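Local coordinates for Alr4995 protein (Nostoc sp., PDB 6LRH) that probably acts as a bifunctional arginine dihydrolase and ornithine cyclodeaminase, and binds L-arginine in the dihydrolase domain of the guanidine-modifying (GME) superfamily, at residues N219-E224 with G260-L265; V227-A232 with F245-T250; D65-A70 with T253-A258. The protein carries 1 engineered substitution. All coordinates share one frame; numbering follows the deposited sequence.

Contact 1 of 3, residues N219-E224 with G260-L265; sequences NTVNVE and GAAKAL. Engineered in segment 260-265: Ala264 (natural residue Cys). With ARG (arginine), chain C.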
loop_
_atom_site.group_PDB
_atom_site.type_symbol
_atom_site.label_atom_id
_atom_site.label_comp_id
_atom_site.label_asym_id
_atom_site.label_seq_id
_atom_site.Cartn_x
_atom_site.Cartn_y
_atom_site.Cartn_z
ATOM N N ASN A 219 28.218 7.396 33.591
ATOM C CA ASN A 219 28.269 6.789 34.911
ATOM C C ASN A 219 29.646 6.980 35.522
ATOM O O ASN A 219 30.342 6.044 35.829
ATOM C CB ASN A 219 27.891 5.318 34.821
ATOM C CG ASN A 219 27.226 4.812 36.066
ATOM O OD1 ASN A 219 27.565 3.759 36.569
ATOM N ND2 ASN A 219 26.275 5.571 36.576
ATOM N N THR A 220 30.003 8.236 35.717
ATOM C CA THR A 220 31.364 8.658 36.009
ATOM C C THR A 220 31.510 9.170 37.435
ATOM O O THR A 220 30.628 9.831 37.946
ATOM C CB THR A 220 31.790 9.757 35.004
ATOM O OG1 THR A 220 32.272 9.146 33.810
ATOM C CG2 THR A 220 32.862 10.631 35.548
ATOM N N VAL A 221 32.622 8.837 38.079
ATOM C CA VAL A 221 32.925 9.390 39.383
ATOM C C VAL A 221 33.904 10.536 39.226
ATOM O O VAL A 221 34.974 10.367 38.657
ATOM C CB VAL A 221 33.519 8.337 40.338
ATOM C CG1 VAL A 221 33.834 8.956 41.675
ATOM C CG2 VAL A 221 32.586 7.176 40.496
ATOM N N ASN A 222 33.524 11.700 39.731
ATOM C CA ASN A 222 34.354 12.892 39.668
ATOM C C ASN A 222 34.738 13.349 41.066
ATOM O O ASN A 222 33.887 13.571 41.923
ATOM C CB ASN A 222 33.611 13.986 38.888
ATOM C CG ASN A 222 34.320 15.334 38.893
ATOM O OD1 ASN A 222 33.678 16.359 39.097
ATOM N ND2 ASN A 222 35.620 15.344 38.638
ATOM N N VAL A 223 36.036 13.442 41.323
ATOM C CA VAL A 223 36.474 13.941 42.609
ATOM C C VAL A 223 36.754 15.456 42.500
ATOM O O VAL A 223 35.880 16.271 42.844
ATOM C CB VAL A 223 37.671 13.124 43.151
ATOM C CG1 VAL A 223 37.237 11.684 43.315
ATOM C CG2 VAL A 223 38.877 13.172 42.235
ATOM N N GLU A 224 37.921 15.851 42.008
ATOM C CA GLU A 224 38.170 17.260 41.785
ATOM C C GLU A 224 38.324 17.464 40.291
ATOM O O GLU A 224 37.353 17.742 39.610
ATOM C CB GLU A 224 39.395 17.724 42.560
ATOM C CG GLU A 224 39.298 17.429 44.052
ATOM C CD GLU A 224 39.799 18.564 44.924
ATOM O OE1 GLU A 224 41.025 18.816 44.942
ATOM O OE2 GLU A 224 38.964 19.202 45.599
ATOM N N GLY A 260 25.130 -1.402 35.797
ATOM C CA GLY A 260 25.854 -0.336 36.459
ATOM C C GLY A 260 27.323 -0.258 36.109
ATOM O O GLY A 260 27.881 -1.215 35.637
ATOM N N ALA A 261 27.935 0.897 36.334
ATOM C CA ALA A 261 29.376 1.054 36.182
ATOM C C ALA A 261 30.002 1.728 37.410
ATOM O O ALA A 261 29.608 1.455 38.532
ATOM C CB ALA A 261 29.693 1.829 34.948
ATOM N N ALA A 262 30.972 2.602 37.189
ATOM C CA ALA A 262 31.720 3.250 38.267
ATOM C C ALA A 262 30.860 4.023 39.255
ATOM O O ALA A 262 30.918 3.762 40.452
ATOM C CB ALA A 262 32.762 4.165 37.689
ATOM N N LYS A 263 30.071 4.976 38.777
ATOM C CA LYS A 263 29.322 5.820 39.700
ATOM C C LYS A 263 28.230 5.076 40.435
ATOM O O LYS A 263 27.875 5.457 41.530
ATOM C CB LYS A 263 28.711 7.011 38.985
ATOM C CG LYS A 263 28.222 8.057 39.935
ATOM C CD LYS A 263 27.749 9.259 39.207
ATOM C CE LYS A 263 27.925 10.506 40.012
ATOM N NZ LYS A 263 28.143 11.609 39.049
ATOM N N ALA A 264 27.704 4.016 39.837
ATOM C CA ALA A 264 26.711 3.165 40.481
ATOM C C ALA A 264 27.281 2.403 41.679
ATOM O O ALA A 264 26.555 2.071 42.597
ATOM C CB ALA A 264 26.148 2.211 39.499
ATOM N N LEU A 265 28.582 2.145 41.670
ATOM C CA LEU A 265 29.232 1.413 42.743
ATOM C C LEU A 265 29.719 2.294 43.899
ATOM O O LEU A 265 30.418 1.831 44.774
ATOM C CB LEU A 265 30.416 0.626 42.190
ATOM C CG LEU A 265 30.086 -0.472 41.195
ATOM C CD1 LEU A 265 31.310 -0.873 40.401
ATOM C CD2 LEU A 265 29.526 -1.649 41.932
HETATM N N ARG C . 20.731 -4.232 39.185
HETATM C CA ARG C . 20.622 -2.865 39.681
HETATM C C ARG C . 19.234 -2.344 39.446
HETATM O O ARG C . 18.572 -2.695 38.483
HETATM C CB ARG C . 21.646 -1.937 39.021
HETATM C CG ARG C . 21.677 -0.570 39.645
HETATM C CD ARG C . 22.503 0.415 38.893
HETATM N NE ARG C . 22.623 1.654 39.645
HETATM C CZ ARG C . 22.908 2.835 39.113
HETATM N NH1 ARG C . 23.007 3.891 39.890
HETATM N NH2 ARG C . 23.102 2.955 37.814
HETATM O OXT ARG C . 18.750 -1.556 40.224
HETATM O O HOH W 1 31.784 4.389 34.480
#
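The side-chain amide of Asn219 is the flat group at the centre: its OD1 accepts Ala261 N (2.9 Å) and Ala264 N (3.3 Å) from opposite faces of the amide plane, while ND2 donates to the carbonyl of Asp170. In this guanidine-modifying (GME) fold, residues 260-265 form the loop that carries the engineered Ala264. Ala264 CB lies 3.3 Å from CZ of the bound arginine. The natural residue there is a cysteine, probably the family's nucleophile. Asparagine suits position 219, its compact amide offering an acceptor for two loop N-H groups and a donor on the other branch. The backbone adds a third tie, Lys263 N to Asn219 O (3.1 Å), with the donor above the carbonyl plane. Replacing Asn219 by alanine would probably leave the N-H groups of Ala261 and Ala264 and the carbonyl of Asp170 without their mates, and this turn of the loop less firmly held beside the bound arginine. Small Ala262 lets Val221 CG2 settle against its CB (4.1 Å). With CG opposite the backbone N (chi1 -166°), the extended chain of Lys263 runs alongside the carbonyl of Thr220, passing O with CD at 3.2 Å and adding a weak bond from NZ.

Contact 2 of 3, residues V227-A232 with F245-T250; sequences VIMNKA and FQVLET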
loop_
_atom_site.group_PDB
_atom_site.type_symbol
_atom_site.label_atom_id
_atom_site.label_comp_id
_atom_site.label_asym_id
_atom_site.label_seq_id
_atom_site.Cartn_x
_atom_site.Cartn_y
_atom_site.Cartn_z
ATOM N N VAL A 227 38.174 12.305 36.576
ATOM C CA VAL A 227 36.962 11.561 36.264
ATOM C C VAL A 227 37.332 10.113 36.036
ATOM O O VAL A 227 38.251 9.804 35.328
ATOM C CB VAL A 227 36.181 12.149 35.041
ATOM C CG1 VAL A 227 35.806 13.595 35.291
ATOM C CG2 VAL A 227 36.951 12.049 33.775
ATOM N N ILE A 228 36.633 9.226 36.716
ATOM C CA ILE A 228 36.840 7.797 36.569
ATOM C C ILE A 228 35.682 7.163 35.819
ATOM O O ILE A 228 34.524 7.337 36.189
ATOM C CB ILE A 228 36.977 7.096 37.943
ATOM C CG1 ILE A 228 37.980 7.828 38.831
ATOM C CG2 ILE A 228 37.382 5.655 37.769
ATOM C CD1 ILE A 228 37.952 7.372 40.271
ATOM N N MET A 229 35.987 6.422 34.763
ATOM C CA MET A 229 34.961 5.619 34.123
ATOM C C MET A 229 35.483 4.293 33.608
ATOM O O MET A 229 36.637 3.943 33.788
ATOM C CB MET A 229 34.304 6.400 32.993
ATOM C CG MET A 229 35.248 6.912 31.961
ATOM S SD MET A 229 34.481 8.166 30.938
ATOM C CE MET A 229 35.126 9.623 31.712
ATOM N N ASN A 230 34.574 3.560 32.985
ATOM C CA ASN A 230 34.806 2.251 32.408
ATOM C C ASN A 230 35.612 2.336 31.130
ATOM O O ASN A 230 36.697 1.794 31.036
ATOM C CB ASN A 230 33.447 1.590 32.166
ATOM C CG ASN A 230 33.532 0.325 31.372
ATOM O OD1 ASN A 230 34.146 -0.644 31.786
ATOM N ND2 ASN A 230 32.868 0.310 30.232
ATOM N N LYS A 231 35.084 3.056 30.157
ATOM C CA LYS A 231 35.689 3.139 28.843
ATOM C C LYS A 231 35.300 4.455 28.225
ATOM O O LYS A 231 34.160 4.874 28.341
ATOM C CB LYS A 231 35.241 1.972 27.955
ATOM C CG LYS A 231 35.776 2.007 26.522
ATOM C CD LYS A 231 37.287 1.895 26.507
ATOM C CE LYS A 231 37.867 2.089 25.111
ATOM N NZ LYS A 231 39.271 2.585 25.187
ATOM N N ALA A 232 36.260 5.108 27.581
ATOM C CA ALA A 232 36.033 6.395 26.941
ATOM C C ALA A 232 36.610 6.404 25.543
ATOM O O ALA A 232 37.728 5.967 25.333
ATOM C CB ALA A 232 36.633 7.499 27.757
ATOM N N PHE A 245 40.055 18.145 32.718
ATOM C CA PHE A 245 39.858 16.945 33.505
ATOM C C PHE A 245 40.888 15.900 33.124
ATOM O O PHE A 245 41.341 15.849 31.992
ATOM C CB PHE A 245 38.447 16.380 33.317
ATOM C CG PHE A 245 37.365 17.202 33.950
ATOM C CD1 PHE A 245 36.643 18.114 33.200
ATOM C CD2 PHE A 245 37.062 17.055 35.284
ATOM C CE1 PHE A 245 35.652 18.868 33.776
ATOM C CE2 PHE A 245 36.067 17.807 35.866
ATOM C CZ PHE A 245 35.361 18.712 35.116
ATOM N N GLN A 246 41.269 15.076 34.084
ATOM C CA GLN A 246 42.157 13.967 33.806
ATOM C C GLN A 246 41.340 12.680 33.843
ATOM O O GLN A 246 40.651 12.426 34.811
ATOM C CB GLN A 246 43.306 13.931 34.806
ATOM C CG GLN A 246 44.221 12.761 34.603
ATOM C CD GLN A 246 45.310 12.663 35.645
ATOM O OE1 GLN A 246 45.098 12.967 36.814
ATOM N NE2 GLN A 246 46.486 12.231 35.222
ATOM N N VAL A 247 41.412 11.880 32.785
ATOM C CA VAL A 247 40.535 10.728 32.630
ATOM C C VAL A 247 41.199 9.418 33.065
ATOM O O VAL A 247 42.300 9.105 32.660
ATOM C CB VAL A 247 40.051 10.605 31.155
ATOM C CG1 VAL A 247 39.173 9.377 30.955
ATOM C CG2 VAL A 247 39.319 11.850 30.731
ATOM N N LEU A 248 40.528 8.650 33.906
ATOM C CA LEU A 248 41.065 7.367 34.320
ATOM C C LEU A 248 40.114 6.243 33.971
ATOM O O LEU A 248 39.013 6.171 34.489
ATOM C CB LEU A 248 41.352 7.364 35.819
ATOM C CG LEU A 248 42.312 8.425 36.344
ATOM C CD1 LEU A 248 42.552 8.244 37.820
ATOM C CD2 LEU A 248 43.641 8.413 35.579
ATOM N N GLU A 249 40.547 5.354 33.095
ATOM C CA GLU A 249 39.726 4.223 32.703
ATOM C C GLU A 249 40.059 2.980 33.490
ATOM O O GLU A 249 41.223 2.653 33.673
ATOM C CB GLU A 249 39.893 3.919 31.229
ATOM C CG GLU A 249 39.429 4.986 30.296
ATOM C CD GLU A 249 39.670 4.578 28.869
ATOM O OE1 GLU A 249 38.687 4.332 28.138
ATOM O OE2 GLU A 249 40.851 4.490 28.473
ATOM N N THR A 250 39.018 2.292 33.942
ATOM C CA THR A 250 39.152 1.026 34.643
ATOM C C THR A 250 37.981 0.117 34.220
ATOM O O THR A 250 36.831 0.521 34.215
ATOM C CB THR A 250 39.232 1.257 36.185
ATOM O OG1 THR A 250 39.646 0.060 36.855
ATOM C CG2 THR A 250 37.923 1.773 36.772
#
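Val227 pairs with Val247, and Ile228 with Leu248, in two parallel strands. Val227 bonds the residues on either side of its partner: its N donates to Gln246 O and its O receives Leu248 N (2.9 Å). One step on, Met229 N bonds to Leu248 O and Met229 O takes Thr250 N, so the odd-numbered residues of strand 227-229 supply its hydrogen bonds to this neighbour. Between them Ile228 gives a CA-H...O contact to Leu248 O.

Side chains then pack on both surfaces of the pair. On the one bearing Val227 and Val247, their CG2 methyls meet at 3.9 Å. The other branch of Val227, CG1, approaches the Phe245 ring obliquely (3.7 Å to CD2), and Met229 CE lies against Val247 CG1 at 4.1 Å. The bend of the methionine at its thioether (chi3 99°) turns the methyl toward the valine. On the other surface Ile228 CG2 rests by Thr250 CG2 (4.0 Å). Beta-branched Val227, Ile228 and Val247 suit their extended backbone.

At the end of its strand, Glu249 extends its chain to the turn after strand 227-229: OE1 takes Ala232 N on its anti side (2.6 Å), with a weak salt bridge from Lys231 NZ at 3.5 Å, whereas OE2 pairs with Lys237. Asn230 anchors the turn, its OD1 accepting from Leu252 N and its ND2 donating to Asn215 O.

Helix 234-242 covers the valine surface through Leu240, and helix 34-48 covers the other, where Ile47 meets both Ile228 and Leu248. Strand 226-229, helix 234-242 and strand 246-249 thus make a beta-alpha-beta crossover. With antiparallel strand 221-222 ahead of it, the order matches the beta-beta-alpha-beta module from which the pentein propeller of GME enzymes is built.

Contact 3 of 3, residues D65-A70 with T253-A258; sequences DLVFTA and TEFLKA. With ARG (arginine), chain C.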
loop_
_atom_site.group_PDB
_atom_site.type_symbol
_atom_site.label_atom_id
_atom_site.label_comp_id
_atom_site.label_asym_id
_atom_site.label_seq_id
_atom_site.Cartn_x
_atom_site.Cartn_y
_atom_site.Cartn_z
ATOM N N ASP A 65 22.710 -6.991 44.368
ATOM C CA ASP A 65 22.813 -5.603 43.934
ATOM C C ASP A 65 23.148 -4.651 45.073
ATOM O O ASP A 65 23.164 -3.443 44.895
ATOM C CB ASP A 65 21.523 -5.159 43.247
ATOM C CG ASP A 65 21.432 -5.629 41.785
ATOM O OD1 ASP A 65 22.464 -5.694 41.087
ATOM O OD2 ASP A 65 20.314 -5.933 41.318
ATOM N N LEU A 66 23.447 -5.183 46.246
ATOM C CA LEU A 66 23.875 -4.315 47.329
ATOM C C LEU A 66 25.193 -3.618 46.958
ATOM O O LEU A 66 25.521 -2.581 47.516
ATOM C CB LEU A 66 24.018 -5.094 48.640
ATOM C CG LEU A 66 24.097 -4.330 49.971
ATOM C CD1 LEU A 66 22.765 -3.796 50.398
ATOM C CD2 LEU A 66 24.649 -5.211 51.055
ATOM N N VAL A 67 25.934 -4.165 45.998
ATOM C CA VAL A 67 27.177 -3.520 45.570
ATOM C C VAL A 67 26.945 -2.137 44.982
ATOM O O VAL A 67 27.841 -1.313 44.982
ATOM C CB VAL A 67 27.954 -4.364 44.546
ATOM C CG1 VAL A 67 28.408 -5.640 45.169
ATOM C CG2 VAL A 67 27.111 -4.633 43.333
ATOM N N PHE A 68 25.741 -1.882 44.496
ATOM C CA PHE A 68 25.433 -0.594 43.895
ATOM C C PHE A 68 24.924 0.369 44.944
ATOM O O PHE A 68 23.743 0.668 45.026
ATOM C CB PHE A 68 24.416 -0.745 42.769
ATOM C CG PHE A 68 24.890 -1.600 41.656
ATOM C CD1 PHE A 68 25.948 -1.195 40.867
ATOM C CD2 PHE A 68 24.291 -2.816 41.396
ATOM C CE1 PHE A 68 26.399 -1.986 39.840
ATOM C CE2 PHE A 68 24.741 -3.611 40.364
ATOM C CZ PHE A 68 25.789 -3.196 39.583
ATOM N N THR A 69 25.855 0.857 45.741
ATOM C CA THR A 69 25.566 1.738 46.847
ATOM C C THR A 69 25.024 3.101 46.395
ATOM O O THR A 69 24.513 3.860 47.198
ATOM C CB THR A 69 26.828 1.915 47.703
ATOM O OG1 THR A 69 27.836 2.589 46.956
ATOM C CG2 THR A 69 27.367 0.588 48.070
ATOM N N ALA A 70 25.102 3.393 45.102
ATOM C CA ALA A 70 24.576 4.652 44.589
ATOM C C ALA A 70 23.088 4.777 44.824
ATOM O O ALA A 70 22.558 5.881 44.853
ATOM C CB ALA A 70 24.869 4.789 43.140
ATOM N N THR A 253 33.102 -4.269 33.259
ATOM C CA THR A 253 32.164 -4.944 32.380
ATOM C C THR A 253 31.299 -5.968 33.088
ATOM O O THR A 253 30.202 -6.236 32.641
ATOM C CB THR A 253 32.899 -5.635 31.229
ATOM O OG1 THR A 253 33.701 -6.707 31.733
ATOM C CG2 THR A 253 33.782 -4.661 30.543
ATOM N N GLU A 254 31.776 -6.533 34.194
ATOM C CA GLU A 254 30.993 -7.534 34.917
ATOM C C GLU A 254 29.823 -6.893 35.624
ATOM O O GLU A 254 28.868 -7.561 36.002
ATOM C CB GLU A 254 31.848 -8.286 35.929
ATOM C CG GLU A 254 32.948 -9.140 35.330
ATOM C CD GLU A 254 32.454 -10.127 34.286
ATOM O OE1 GLU A 254 31.580 -10.960 34.598
ATOM O OE2 GLU A 254 32.945 -10.067 33.140
ATOM N N PHE A 255 29.907 -5.587 35.804
ATOM C CA PHE A 255 28.859 -4.845 36.472
ATOM C C PHE A 255 27.924 -4.222 35.448
ATOM O O PHE A 255 26.768 -3.986 35.736
ATOM C CB PHE A 255 29.470 -3.796 37.406
ATOM C CG PHE A 255 30.335 -4.394 38.469
ATOM C CD1 PHE A 255 31.690 -4.522 38.283
ATOM C CD2 PHE A 255 29.785 -4.870 39.638
ATOM C CE1 PHE A 255 32.476 -5.096 39.244
ATOM C CE2 PHE A 255 30.567 -5.448 40.592
ATOM C CZ PHE A 255 31.920 -5.555 40.394
ATOM N N LEU A 256 28.425 -3.987 34.241
ATOM C CA LEU A 256 27.571 -3.566 33.138
ATOM C C LEU A 256 26.545 -4.629 32.813
ATOM O O LEU A 256 25.485 -4.331 32.290
ATOM C CB LEU A 256 28.384 -3.266 31.884
ATOM C CG LEU A 256 28.640 -1.797 31.583
ATOM C CD1 LEU A 256 29.813 -1.262 32.385
ATOM C CD2 LEU A 256 28.869 -1.638 30.115
ATOM N N LYS A 257 26.871 -5.876 33.113
ATOM C CA LYS A 257 25.936 -6.958 32.897
ATOM C C LYS A 257 24.716 -6.841 33.814
ATOM O O LYS A 257 23.675 -7.419 33.530
ATOM C CB LYS A 257 26.624 -8.297 33.102
ATOM C CG LYS A 257 27.782 -8.513 32.208
ATOM C CD LYS A 257 28.268 -9.914 32.329
ATOM C CE LYS A 257 29.706 -10.050 31.895
ATOM N NZ LYS A 257 30.272 -11.330 32.362
ATOM N N ALA A 258 24.843 -6.082 34.902
ATOM C CA ALA A 258 23.709 -5.829 35.776
ATOM C C ALA A 258 23.143 -4.428 35.600
ATOM O O ALA A 258 22.174 -4.063 36.229
ATOM C CB ALA A 258 24.099 -6.058 37.216
HETATM N N ARG C . 20.731 -4.232 39.185
HETATM C CA ARG C . 20.622 -2.865 39.681
HETATM C C ARG C . 19.234 -2.344 39.446
HETATM O O ARG C . 18.572 -2.695 38.483
HETATM C CB ARG C . 21.646 -1.937 39.021
HETATM C CG ARG C . 21.677 -0.570 39.645
HETATM C CD ARG C . 22.503 0.415 38.893
HETATM N NE ARG C . 22.623 1.654 39.645
HETATM C CZ ARG C . 22.908 2.835 39.113
HETATM N NH1 ARG C . 23.007 3.891 39.890
HETATM N NH2 ARG C . 23.102 2.955 37.814
HETATM O OXT ARG C . 18.750 -1.556 40.224
#
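Phe68 and Ala258 meet in an apolar wall of the arginine pocket. Phe68 CG lies anti to the carbonyl carbon (chi1 -61°), which sends the ring across to Ala258 and the ligand. The CB of Ala258 sits at the edge of the Phe68 ring, 4.0 Å from CE2, and on the far side of that rim Phe68 CE1 lies 4.3 Å from Phe255 CB. Phe68 CZ comes up at the edge of the Phe255 ring. One face of Phe68 carries the aliphatic chain of the bound arginine, whose CB is 3.7 Å from CD2, and the opposite face is backed by Val67 CG2. A flat aromatic residue suits this position because it can present a broad apolar surface to the substrate's methylenes while its rim packs against protein. Alanine suits position 258, where a small methyl fits beside the ring.

The polar contacts belong to the ligand. The substrate's amino N donates to Asp65 OD2 (2.8 Å) and to Ala258 O (3.3 Å), so both segments hold the same amino group, one by a carboxylate and one by a backbone carbonyl. Tyr19 bonds to OD2 of Asp65 as a second-shell residue, while Asn22 ND2 bonds both Ala258 O and the ligand.

Backbone bonds shape each segment. Phe68 N donates to Asp65 O, and Phe68 itself is the centre of an inverse gamma turn. Ala258 N donates to Phe255 O (3.0 Å). Within 253-258, Lys257 NZ forms a salt bridge with Glu254 OE1, and Glu254 OE2 also pairs with Arg36.

Phe255 continues onto Ala37 and Trp41 of helix 34-48, joining segment 253-258 to that helix, while segment 65-70 occupies the loop between strands 53-56 and 73-76.

Overall arrangement
All three contacts lie within the guanidine-modifying domain, and contacts 1 and 3 both touch the bound arginine. Their centres are about 11 Å apart, and contact 2 lies about 9 Å from contact 1 and 17 Å from contact 3. Along the chain the order is 65-70, 219-224, 227-232, 245-250, 253-258, 260-265. Contact 2 thus falls between the two halves of contact 1, while contacts 1 and 3 interlock. Strands 221-222 and 226-229 are neighbours in one sheet, where Val221 O probably bonds to Ile228 N; Ala264 O probably does so with Ala70 N. A continuous path therefore runs from the strand pair through the 260-265 loop to the substrate pocket.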